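Local structure of catalase (Corynebacterium glutamicum, 4B7H) at residues A[6-11]-A[100-105]; A[93-98]-A[135-140]; A[478-483]-A[490-495]. The protein breaks hydrogen peroxide down to water and oxygen at a haem iron and binds NADPH and the inhibitor nitric oxide. All coordinates share one frame; numbering follows the deposited sequence.

Contact 1: A[6-11]-A[100-105]; sequences ADQIVD and VTPLAV
P102 and A6 carry most of this contact, in which the start of the short N-terminal helix 7-11 rests on the outer side of strand 100-108. No hydrogen bond links the two segments, and the join is made by apolar packing. P102 turns its CB toward the helix, and the front of its pyrrolidine ring fits against A6: P102 CB lies 4.1 Å from A6 CA and 4.4 Å from A6 CB. The backbones are close here, with the CA atoms of A6 and P102 4.9 Å apart, as is possible with alanine facing a compact proline ring. The methyl of A6 then looks on past the proline, and A6 CB reaches to 4.2 Å from the carbonyl oxygen L103 O. Q8 covers the other end of the ring. With CG set between its own backbone N and carbonyl carbon (chi1 48°) and the chain extended beyond, the side chain crosses the proline at about a right angle, Q8 CD standing 4.4 Å from P102 CG. I9, the residue after Q8, also points toward the strand, more loosely, I9 CG1 being 4.7 Å from P102 CB. The helix itself opens with V10 N bonded to A6 O at 3.0 Å, so A6 both starts the turn and touches the strand. Salt bridges from D7 to R314 and from D11 to R317 tie the same helix to the chain at and just beyond strand 305-314. L103, next to P102, sends its side chain to the opposite side of the strand, among F130, F310 and L312. This split, with an N-terminal arm packed outside and apolar residues inside, belongs to the antiparallel beta-barrel of the catalase fold.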
loop_
_atom_site.group_PDB
_atom_site.type_symbol
_atom_site.label_atom_id
_atom_site.label_comp_id
_atom_site.label_asym_id
_atom_site.label_seq_id
_atom_site.Cartn_x
_atom_site.Cartn_y
_atom_site.Cartn_z
ATOM N N ALA A 6 22.874 -6.858 -23.202
ATOM C CA ALA A 6 21.941 -6.394 -22.180
ATOM C C ALA A 6 22.005 -4.884 -21.927
ATOM O O ALA A 6 21.232 -4.368 -21.115
ATOM C CB ALA A 6 22.156 -7.161 -20.878
ATOM N N ASP A 7 22.915 -4.181 -22.605
ATOM C CA ASP A 7 23.082 -2.735 -22.396
ATOM C C ASP A 7 21.786 -1.944 -22.592
ATOM O O ASP A 7 21.473 -1.051 -21.799
ATOM C CB ASP A 7 24.188 -2.174 -23.301
ATOM C CG ASP A 7 25.580 -2.594 -22.857
ATOM O OD1 ASP A 7 25.719 -3.055 -21.707
ATOM O OD2 ASP A 7 26.537 -2.452 -23.652
ATOM N N GLN A 8 21.041 -2.281 -23.642
ATOM C CA GLN A 8 19.728 -1.698 -23.913
ATOM C C GLN A 8 18.855 -1.737 -22.667
ATOM O O GLN A 8 18.302 -0.719 -22.247
ATOM C CB GLN A 8 19.043 -2.462 -25.059
ATOM C CG GLN A 8 19.075 -4.002 -24.913
ATOM C CD GLN A 8 18.428 -4.734 -26.076
ATOM O OE1 GLN A 8 18.988 -5.695 -26.606
ATOM N NE2 GLN A 8 17.243 -4.293 -26.471
ATOM N N ILE A 9 18.764 -2.916 -22.066
ATOM C CA ILE A 9 17.905 -3.132 -20.914
ATOM C C ILE A 9 18.409 -2.356 -19.694
ATOM O O ILE A 9 17.641 -1.633 -19.039
ATOM C CB ILE A 9 17.821 -4.635 -20.566
ATOM C CG1 ILE A 9 17.310 -5.443 -21.762
ATOM C CG2 ILE A 9 16.950 -4.858 -19.339
ATOM C CD1 ILE A 9 16.036 -4.931 -22.320
ATOM N N VAL A 10 19.698 -2.488 -19.385
ATOM C CA VAL A 10 20.208 -1.902 -18.143
ATOM C C VAL A 10 20.344 -0.381 -18.173
ATOM O O VAL A 10 20.480 0.243 -17.122
ATOM C CB VAL A 10 21.532 -2.548 -17.659
ATOM C CG1 VAL A 10 21.354 -4.049 -17.448
ATOM C CG2 VAL A 10 22.669 -2.269 -18.633
ATOM N N ASP A 11 20.288 0.217 -19.361
ATOM C CA ASP A 11 20.336 1.668 -19.457
ATOM C C ASP A 11 18.953 2.314 -19.287
ATOM O O ASP A 11 18.865 3.522 -19.052
ATOM C CB ASP A 11 20.978 2.109 -20.774
ATOM C CG ASP A 11 22.490 1.935 -20.779
ATOM O OD1 ASP A 11 23.079 1.649 -19.713
ATOM O OD2 ASP A 11 23.092 2.106 -21.857
ATOM N N VAL A 100 20.964 -15.028 -30.263
ATOM C CA VAL A 100 21.637 -14.411 -29.123
ATOM C C VAL A 100 20.603 -13.551 -28.409
ATOM O O VAL A 100 19.982 -12.678 -29.023
ATOM C CB VAL A 100 22.837 -13.544 -29.561
ATOM C CG1 VAL A 100 23.505 -12.898 -28.349
ATOM C CG2 VAL A 100 23.835 -14.391 -30.324
ATOM N N THR A 101 20.409 -13.801 -27.116
ATOM C CA THR A 101 19.330 -13.153 -26.368
ATOM C C THR A 101 19.858 -12.512 -25.084
ATOM O O THR A 101 20.597 -13.152 -24.341
ATOM C CB THR A 101 18.247 -14.185 -26.004
ATOM O OG1 THR A 101 17.808 -14.858 -27.195
ATOM C CG2 THR A 101 17.045 -13.525 -25.313
ATOM N N PRO A 102 19.480 -11.244 -24.815
ATOM C CA PRO A 102 19.897 -10.646 -23.537
ATOM C C PRO A 102 19.250 -11.365 -22.349
ATOM O O PRO A 102 18.127 -11.876 -22.467
ATOM C CB PRO A 102 19.365 -9.206 -23.620
ATOM C CG PRO A 102 19.026 -8.977 -25.066
ATOM C CD PRO A 102 18.643 -10.325 -25.604
ATOM N N LEU A 103 19.939 -11.380 -21.211
ATOM C CA LEU A 103 19.400 -12.015 -20.025
ATOM C C LEU A 103 19.661 -11.215 -18.755
ATOM O O LEU A 103 20.573 -10.381 -18.693
ATOM C CB LEU A 103 19.948 -13.443 -19.872
ATOM C CG LEU A 103 21.399 -13.611 -19.409
ATOM C CD1 LEU A 103 21.570 -13.525 -17.888
ATOM C CD2 LEU A 103 21.940 -14.934 -19.913
ATOM N N ALA A 104 18.845 -11.502 -17.745
ATOM C CA ALA A 104 19.100 -11.103 -16.369
ATOM C C ALA A 104 19.173 -12.375 -15.537
ATOM O O ALA A 104 18.590 -13.399 -15.906
ATOM C CB ALA A 104 17.984 -10.219 -15.848
ATOM N N VAL A 105 19.875 -12.314 -14.410
ATOM C CA VAL A 105 19.889 -13.421 -13.460
ATOM C C VAL A 105 19.870 -12.880 -12.045
ATOM O O VAL A 105 20.450 -11.835 -11.778
ATOM C CB VAL A 105 21.117 -14.360 -13.679
ATOM C CG1 VAL A 105 22.429 -13.668 -13.296
ATOM C CG2 VAL A 105 20.964 -15.653 -12.904
#

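Contact 2: A[93-98]-A[135-140]; sequences DLFQPG and GNYDIV. With HEM (protoporphyrin IX containing Fe), chain E.
L94 and F95 meet Y137 on the strand that runs on into the haem pocket at V140, so the contact joins the 93-98 loop to one of the walls of that pocket. The two loop residues approach the same side of the tyrosine ring from a short 3-10 turn. L94 CD1 lies in the plane of the Y137 ring, at its edge, 3.9 Å from Y137 CD2. F95 follows along this edge, its CE2 3.9 Å from Y137 CE2. The F95 and Y137 side chains cross at about a right angle, without stacking. L94 does double duty: with chi1 84° and chi2 168° together, L94 CD2 comes over the centre of the F95 ring, 3.6 Å above its plane, bracing one face of the phenyl group. Strand 135-142 forms a tight antiparallel hairpin with strand 125-132 in the catalase beta-barrel, and alternate residues serve its two sides. Y137 starts out toward the loop, and CG anti to the backbone N (chi1 176°) lays the ring edge along L94 and F95. I139 also starts toward the loop, I139 CD1 coming loosely to 4.7 Å from F95 CZ. The phenol oxygen of Y137 is hydrogen-bonded to the hydroxyl of Y228 on strand 223-232, while the F95 ring also meets W216. D138, between Y137 and I139, forms a salt bridge with R129 across the hairpin. At the far end V140 touches the haem with both backbone and side chain. V140 O is 3.6 Å from HEM CAC of a vinyl group, and V140 CG1 stands directly above pyrrole atom HEM C2D at 3.6 Å. R348 holds the same V140 carbonyl by a hydrogen bond.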
loop_
_atom_site.group_PDB
_atom_site.type_symbol
_atom_site.label_atom_id
_atom_site.label_comp_id
_atom_site.label_asym_id
_atom_site.label_seq_id
_atom_site.Cartn_x
_atom_site.Cartn_y
_atom_site.Cartn_z
ATOM N N ASP A 93 11.393 -19.061 -29.790
ATOM C CA ASP A 93 12.262 -18.205 -30.585
ATOM C C ASP A 93 13.695 -18.132 -30.061
ATOM O O ASP A 93 14.646 -18.257 -30.835
ATOM C CB ASP A 93 11.669 -16.805 -30.734
ATOM C CG ASP A 93 12.340 -16.019 -31.835
ATOM O OD1 ASP A 93 12.024 -16.271 -33.024
ATOM O OD2 ASP A 93 13.189 -15.153 -31.513
ATOM N N LEU A 94 13.857 -17.967 -28.749
ATOM C CA LEU A 94 15.194 -17.789 -28.180
ATOM C C LEU A 94 16.086 -19.024 -28.354
ATOM O O LEU A 94 17.310 -18.920 -28.233
ATOM C CB LEU A 94 15.129 -17.416 -26.693
ATOM C CG LEU A 94 14.990 -18.573 -25.691
ATOM C CD1 LEU A 94 15.251 -18.065 -24.278
ATOM C CD2 LEU A 94 13.614 -19.235 -25.771
ATOM N N PHE A 95 15.483 -20.185 -28.619
ATOM C CA PHE A 95 16.240 -21.438 -28.707
ATOM C C PHE A 95 16.561 -21.849 -30.143
ATOM O O PHE A 95 17.164 -22.899 -30.364
ATOM C CB PHE A 95 15.496 -22.582 -27.998
ATOM C CG PHE A 95 15.472 -22.469 -26.494
ATOM C CD1 PHE A 95 16.568 -21.977 -25.791
ATOM C CD2 PHE A 95 14.353 -22.881 -25.783
ATOM C CE1 PHE A 95 16.534 -21.883 -24.400
ATOM C CE2 PHE A 95 14.308 -22.794 -24.397
ATOM C CZ PHE A 95 15.401 -22.298 -23.705
ATOM N N GLN A 96 16.161 -21.034 -31.117
ATOM C CA GLN A 96 16.428 -21.350 -32.526
ATOM C C GLN A 96 17.912 -21.150 -32.879
ATOM O O GLN A 96 18.625 -20.419 -32.192
ATOM C CB GLN A 96 15.509 -20.535 -33.444
ATOM C CG GLN A 96 14.020 -20.749 -33.175
ATOM C CD GLN A 96 13.617 -22.213 -33.224
ATOM O OE1 GLN A 96 13.707 -22.860 -34.273
ATOM N NE2 GLN A 96 13.173 -22.748 -32.088
ATOM N N PRO A 97 18.394 -21.819 -33.945
ATOM C CA PRO A 97 19.830 -21.792 -34.247
ATOM C C PRO A 97 20.419 -20.386 -34.340
ATOM O O PRO A 97 19.823 -19.487 -34.937
ATOM C CB PRO A 97 19.909 -22.484 -35.612
ATOM C CG PRO A 97 18.768 -23.438 -35.600
ATOM C CD PRO A 97 17.668 -22.739 -34.844
ATOM N N GLY A 98 21.571 -20.198 -33.708
ATOM C CA GLY A 98 22.290 -18.941 -33.798
ATOM C C GLY A 98 21.769 -17.779 -32.969
ATOM O O GLY A 98 22.413 -16.731 -32.934
ATOM N N GLY A 135 8.686 -12.226 -26.051
ATOM C CA GLY A 135 8.387 -11.923 -24.660
ATOM C C GLY A 135 9.476 -12.364 -23.698
ATOM O O GLY A 135 10.428 -13.050 -24.085
ATOM N N ASN A 136 9.347 -11.964 -22.434
ATOM C CA ASN A 136 10.292 -12.395 -21.407
ATOM C C ASN A 136 10.013 -13.840 -21.028
ATOM O O ASN A 136 8.901 -14.179 -20.636
ATOM C CB ASN A 136 10.219 -11.512 -20.155
ATOM C CG ASN A 136 10.660 -10.079 -20.420
ATOM O OD1 ASN A 136 11.360 -9.814 -21.400
ATOM N ND2 ASN A 136 10.254 -9.148 -19.547
ATOM N N TYR A 137 11.027 -14.688 -21.166
ATOM C CA TYR A 137 10.932 -16.080 -20.746
ATOM C C TYR A 137 11.813 -16.249 -19.519
ATOM O O TYR A 137 13.041 -16.104 -19.606
ATOM C CB TYR A 137 11.408 -17.008 -21.870
ATOM C CG TYR A 137 11.428 -18.475 -21.491
ATOM C CD1 TYR A 137 10.501 -18.993 -20.592
ATOM C CD2 TYR A 137 12.380 -19.343 -22.022
ATOM C CE1 TYR A 137 10.520 -20.332 -20.237
ATOM C CE2 TYR A 137 12.403 -20.688 -21.666
ATOM C CZ TYR A 137 11.470 -21.170 -20.776
ATOM O OH TYR A 137 11.492 -22.499 -20.420
ATOM N N ASP A 138 11.197 -16.525 -18.373
ATOM C CA ASP A 138 11.967 -16.711 -17.150
ATOM C C ASP A 138 12.048 -18.181 -16.817
ATOM O O ASP A 138 11.031 -18.884 -16.851
ATOM C CB ASP A 138 11.318 -16.000 -15.950
ATOM C CG ASP A 138 11.252 -14.489 -16.103
ATOM O OD1 ASP A 138 11.813 -13.924 -17.066
ATOM O OD2 ASP A 138 10.634 -13.864 -15.218
ATOM N N ILE A 139 13.257 -18.637 -16.504
ATOM C CA ILE A 139 13.433 -19.957 -15.905
ATOM C C ILE A 139 13.913 -19.717 -14.482
ATOM O O ILE A 139 15.082 -19.403 -14.243
ATOM C CB ILE A 139 14.412 -20.861 -16.687
ATOM C CG1 ILE A 139 13.950 -21.005 -18.142
ATOM C CG2 ILE A 139 14.514 -22.231 -16.003
ATOM C CD1 ILE A 139 14.883 -21.818 -19.028
ATOM N N VAL A 140 12.975 -19.812 -13.549
ATOM C CA VAL A 140 13.241 -19.483 -12.164
ATOM C C VAL A 140 13.629 -20.790 -11.488
ATOM O O VAL A 140 12.777 -21.543 -10.991
ATOM C CB VAL A 140 12.005 -18.812 -11.518
ATOM C CG1 VAL A 140 12.300 -18.397 -10.085
ATOM C CG2 VAL A 140 11.591 -17.591 -12.348
HETATM C CHA HEM E . 10.987 -16.920 -4.904
HETATM C CHB HEM E . 6.737 -19.214 -4.465
HETATM C CHC HEM E . 9.025 -23.430 -5.116
HETATM C CHD HEM E . 12.722 -20.980 -6.990
HETATM C C1A HEM E . 9.650 -17.170 -4.714
HETATM C C2A HEM E . 8.621 -16.170 -4.499
HETATM C C3A HEM E . 7.450 -16.816 -4.396
HETATM C C4A HEM E . 7.698 -18.231 -4.530
HETATM C CMA HEM E . 6.053 -16.227 -4.177
HETATM C CAA HEM E . 8.868 -14.646 -4.428
HETATM C CBA HEM E . 8.816 -14.063 -5.833
HETATM C CGA HEM E . 8.857 -12.558 -5.842
HETATM O O1A HEM E . 9.504 -12.008 -6.768
HETATM O O2A HEM E . 8.256 -11.896 -4.956
HETATM C C1B HEM E . 6.976 -20.564 -4.574
HETATM C C2B HEM E . 6.000 -21.618 -4.411
HETATM C C3B HEM E . 6.650 -22.790 -4.568
HETATM C C4B HEM E . 8.036 -22.496 -4.859
HETATM C CMB HEM E . 4.513 -21.371 -4.088
HETATM C CAB HEM E . 6.115 -24.234 -4.527
HETATM C CBB HEM E . 4.855 -24.536 -4.835
HETATM C C1C HEM E . 10.164 -23.143 -5.848
HETATM C C2C HEM E . 10.933 -24.049 -6.688
HETATM C C3C HEM E . 11.958 -23.347 -7.201
HETATM C C4C HEM E . 11.846 -21.989 -6.715
HETATM C CMC HEM E . 10.606 -25.548 -6.903
HETATM C CAC HEM E . 13.061 -23.778 -8.198
HETATM C CBC HEM E . 12.877 -24.748 -9.110
HETATM C C1D HEM E . 12.621 -19.694 -6.534
HETATM C C2D HEM E . 13.626 -18.708 -6.766
HETATM C C3D HEM E . 13.106 -17.448 -6.129
HETATM C C4D HEM E . 11.821 -17.781 -5.576
HETATM C CMD HEM E . 14.956 -18.894 -7.493
HETATM C CAD HEM E . 13.820 -16.104 -6.133
HETATM C CBD HEM E . 13.635 -15.466 -7.508
HETATM C CGD HEM E . 14.442 -14.202 -7.477
HETATM O O1D HEM E . 13.854 -13.094 -7.552
HETATM O O2D HEM E . 15.689 -14.300 -7.353
HETATM N NA HEM E . 9.055 -18.423 -4.737
HETATM N NB HEM E . 8.206 -21.125 -4.843
HETATM N NC HEM E . 10.748 -21.887 -5.893
HETATM N ND HEM E . 11.570 -19.125 -5.822
HETATM FE FE HEM E . 9.925 -20.150 -5.281
#

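Contact 3: A[478-483]-A[490-495]; sequences NAMQGI and RVYDYW
M480, following the body of helix 466-479, reaches to V491 and Y492 of helix 487-498, within the C-terminal helical region of this catalase. A type II beta turn runs from M480 to I483, closed by I483 N bonded to M480 O at 3.1 Å, and the turn brings both of its end residues to bear on helix 487-498. G482, with positive phi, is its third residue. Two knobs result, one on each branch of V491. The larger is the thioether of M480, which slides alongside the valine in the opposite direction: M480 SD is 3.6 Å and M480 CE 3.5 Å from V491 CG1. A bend at chi3 (64°) curls the methyl over this branch and into the hollow between V491 and the ring of Y492, where M480 CE lies 4.0 Å from Y492 CE1, approaching obliquely. The smaller knob is I483, whose CD1 meets V491 CG2 tip to tip at 4.1 Å. V491 thus fills the notch between methionine and isoleucine, and its two methyls are shared out between them. W177 of helix 173-182 touches both V491 and I483, and its indole N-H bonds to A479 O, while Y510 of helix 500-514 lies against I483 and Y492. One turn further along the helix, the indole of W495 presents its edge to the valine, V491 CG1, the same methyl that M480 grips, lying in the ring plane 3.5 Å from W495 CD1.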
loop_
_atom_site.group_PDB
_atom_site.type_symbol
_atom_site.label_atom_id
_atom_site.label_comp_id
_atom_site.label_asym_id
_atom_site.label_seq_id
_atom_site.Cartn_x
_atom_site.Cartn_y
_atom_site.Cartn_z
ATOM N N ASN A 478 25.526 -31.905 12.807
ATOM C CA ASN A 478 25.652 -30.503 13.209
ATOM C C ASN A 478 24.309 -29.786 13.157
ATOM O O ASN A 478 23.946 -29.063 14.087
ATOM C CB ASN A 478 26.654 -29.759 12.319
ATOM C CG ASN A 478 28.097 -30.078 12.660
ATOM O OD1 ASN A 478 28.393 -30.613 13.725
ATOM N ND2 ASN A 478 29.007 -29.738 11.752
ATOM N N ALA A 479 23.570 -29.999 12.071
ATOM C CA ALA A 479 22.279 -29.343 11.880
ATOM C C ALA A 479 21.220 -29.843 12.869
ATOM O O ALA A 479 20.216 -29.173 13.096
ATOM C CB ALA A 479 21.803 -29.534 10.451
ATOM N N MET A 480 21.437 -31.020 13.450
ATOM C CA MET A 480 20.516 -31.565 14.440
ATOM C C MET A 480 20.674 -30.958 15.826
ATOM O O MET A 480 19.799 -31.125 16.677
ATOM C CB MET A 480 20.696 -33.079 14.552
ATOM C CG MET A 480 20.229 -33.855 13.333
ATOM S SD MET A 480 20.806 -35.561 13.368
ATOM C CE MET A 480 19.981 -36.222 14.824
ATOM N N GLN A 481 21.790 -30.284 16.080
ATOM C CA GLN A 481 22.023 -29.747 17.416
ATOM C C GLN A 481 20.909 -28.780 17.806
ATOM O O GLN A 481 20.608 -27.821 17.091
ATOM C CB GLN A 481 23.395 -29.082 17.532
ATOM C CG GLN A 481 24.570 -29.997 17.188
ATOM C CD GLN A 481 24.578 -31.308 17.964
ATOM O OE1 GLN A 481 24.889 -32.359 17.408
ATOM N NE2 GLN A 481 24.256 -31.249 19.256
ATOM N N GLY A 482 20.261 -29.065 18.930
ATOM C CA GLY A 482 19.162 -28.233 19.390
ATOM C C GLY A 482 17.782 -28.857 19.252
ATOM O O GLY A 482 16.812 -28.342 19.809
ATOM N N ILE A 483 17.671 -29.968 18.531
ATOM C CA ILE A 483 16.382 -30.648 18.465
ATOM C C ILE A 483 15.987 -31.216 19.825
ATOM O O ILE A 483 16.842 -31.486 20.680
ATOM C CB ILE A 483 16.337 -31.756 17.390
ATOM C CG1 ILE A 483 17.326 -32.889 17.712
ATOM C CG2 ILE A 483 16.550 -31.154 15.998
ATOM C CD1 ILE A 483 17.307 -34.035 16.708
ATOM N N ARG A 490 12.666 -39.466 15.534
ATOM C CA ARG A 490 12.137 -39.201 14.198
ATOM C C ARG A 490 13.269 -38.975 13.202
ATOM O O ARG A 490 13.236 -39.483 12.078
ATOM C CB ARG A 490 11.192 -37.996 14.192
ATOM C CG ARG A 490 9.907 -38.211 14.980
ATOM C CD ARG A 490 8.841 -37.215 14.566
ATOM N NE ARG A 490 8.476 -37.407 13.166
ATOM C CZ ARG A 490 7.555 -38.269 12.745
ATOM N NH1 ARG A 490 6.884 -39.008 13.617
ATOM N NH2 ARG A 490 7.300 -38.391 11.452
ATOM N N VAL A 491 14.279 -38.212 13.614
ATOM C CA VAL A 491 15.407 -37.935 12.734
ATOM C C VAL A 491 16.247 -39.199 12.507
ATOM O O VAL A 491 16.698 -39.455 11.390
ATOM C CB VAL A 491 16.261 -36.763 13.256
ATOM C CG1 VAL A 491 17.457 -36.527 12.348
ATOM C CG2 VAL A 491 15.412 -35.493 13.357
ATOM N N TYR A 492 16.434 -40.003 13.552
ATOM C CA TYR A 492 17.158 -41.260 13.394
ATOM C C TYR A 492 16.484 -42.142 12.335
ATOM O O TYR A 492 17.157 -42.712 11.470
ATOM C CB TYR A 492 17.243 -42.028 14.719
ATOM C CG TYR A 492 17.962 -41.324 15.858
ATOM C CD1 TYR A 492 18.955 -40.377 15.620
ATOM C CD2 TYR A 492 17.639 -41.612 17.184
ATOM C CE1 TYR A 492 19.603 -39.742 16.672
ATOM C CE2 TYR A 492 18.283 -40.991 18.233
ATOM C CZ TYR A 492 19.261 -40.054 17.974
ATOM O OH TYR A 492 19.895 -39.434 19.029
ATOM N N ASP A 493 15.161 -42.266 12.425
ATOM C CA ASP A 493 14.402 -43.114 11.509
ATOM C C ASP A 493 14.470 -42.596 10.079
ATOM O O ASP A 493 14.614 -43.365 9.131
ATOM C CB ASP A 493 12.933 -43.173 11.933
ATOM C CG ASP A 493 12.709 -43.986 13.186
ATOM O OD1 ASP A 493 13.614 -44.740 13.614
ATOM O OD2 ASP A 493 11.594 -43.876 13.737
ATOM N N TYR A 494 14.348 -41.280 9.936
ATOM C CA TYR A 494 14.380 -40.619 8.640
ATOM C C TYR A 494 15.682 -40.952 7.919
ATOM O O TYR A 494 15.667 -41.379 6.763
ATOM C CB TYR A 494 14.256 -39.131 8.907
ATOM C CG TYR A 494 14.246 -38.144 7.762
ATOM C CD1 TYR A 494 13.052 -37.764 7.149
ATOM C CD2 TYR A 494 15.414 -37.496 7.377
ATOM C CE1 TYR A 494 13.036 -36.784 6.156
ATOM C CE2 TYR A 494 15.406 -36.523 6.394
ATOM C CZ TYR A 494 14.225 -36.176 5.783
ATOM O OH TYR A 494 14.241 -35.196 4.825
ATOM N N TRP A 495 16.813 -40.787 8.597
ATOM C CA TRP A 495 18.091 -41.079 7.955
ATOM C C TRP A 495 18.313 -42.570 7.717
ATOM O O TRP A 495 18.873 -42.953 6.692
ATOM C CB TRP A 495 19.256 -40.400 8.688
ATOM C CG TRP A 495 19.150 -38.923 8.494
ATOM C CD1 TRP A 495 18.838 -37.977 9.439
ATOM C CD2 TRP A 495 19.269 -38.226 7.250
ATOM N NE1 TRP A 495 18.782 -36.730 8.853
ATOM C CE2 TRP A 495 19.043 -36.856 7.514
ATOM C CE3 TRP A 495 19.560 -38.626 5.937
ATOM C CZ2 TRP A 495 19.100 -35.888 6.515
ATOM C CZ3 TRP A 495 19.616 -37.665 4.948
ATOM C CH2 TRP A 495 19.381 -36.310 5.240
#

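Contacts 1 and 2 both reach the same antiparallel sheet and touch, T101 OG1 lying 3.7 Å from L94 CB, with their centres 13 Å apart; along the chain their segments alternate. Contact 2 reaches the haem directly through V140, whereas in contact 1 the side chain of L103 lies about 12 Å from a haem. Contact 3 stands on the opposite side of the chain's centre, in the C-terminal helices; its centre is 45 Å from that of contact 1 and 42 Å from that of contact 2, the nearest atoms being about 27 Å and 21 Å away. Its helix 466-479 begins near E468, a residue of the NADPH pocket.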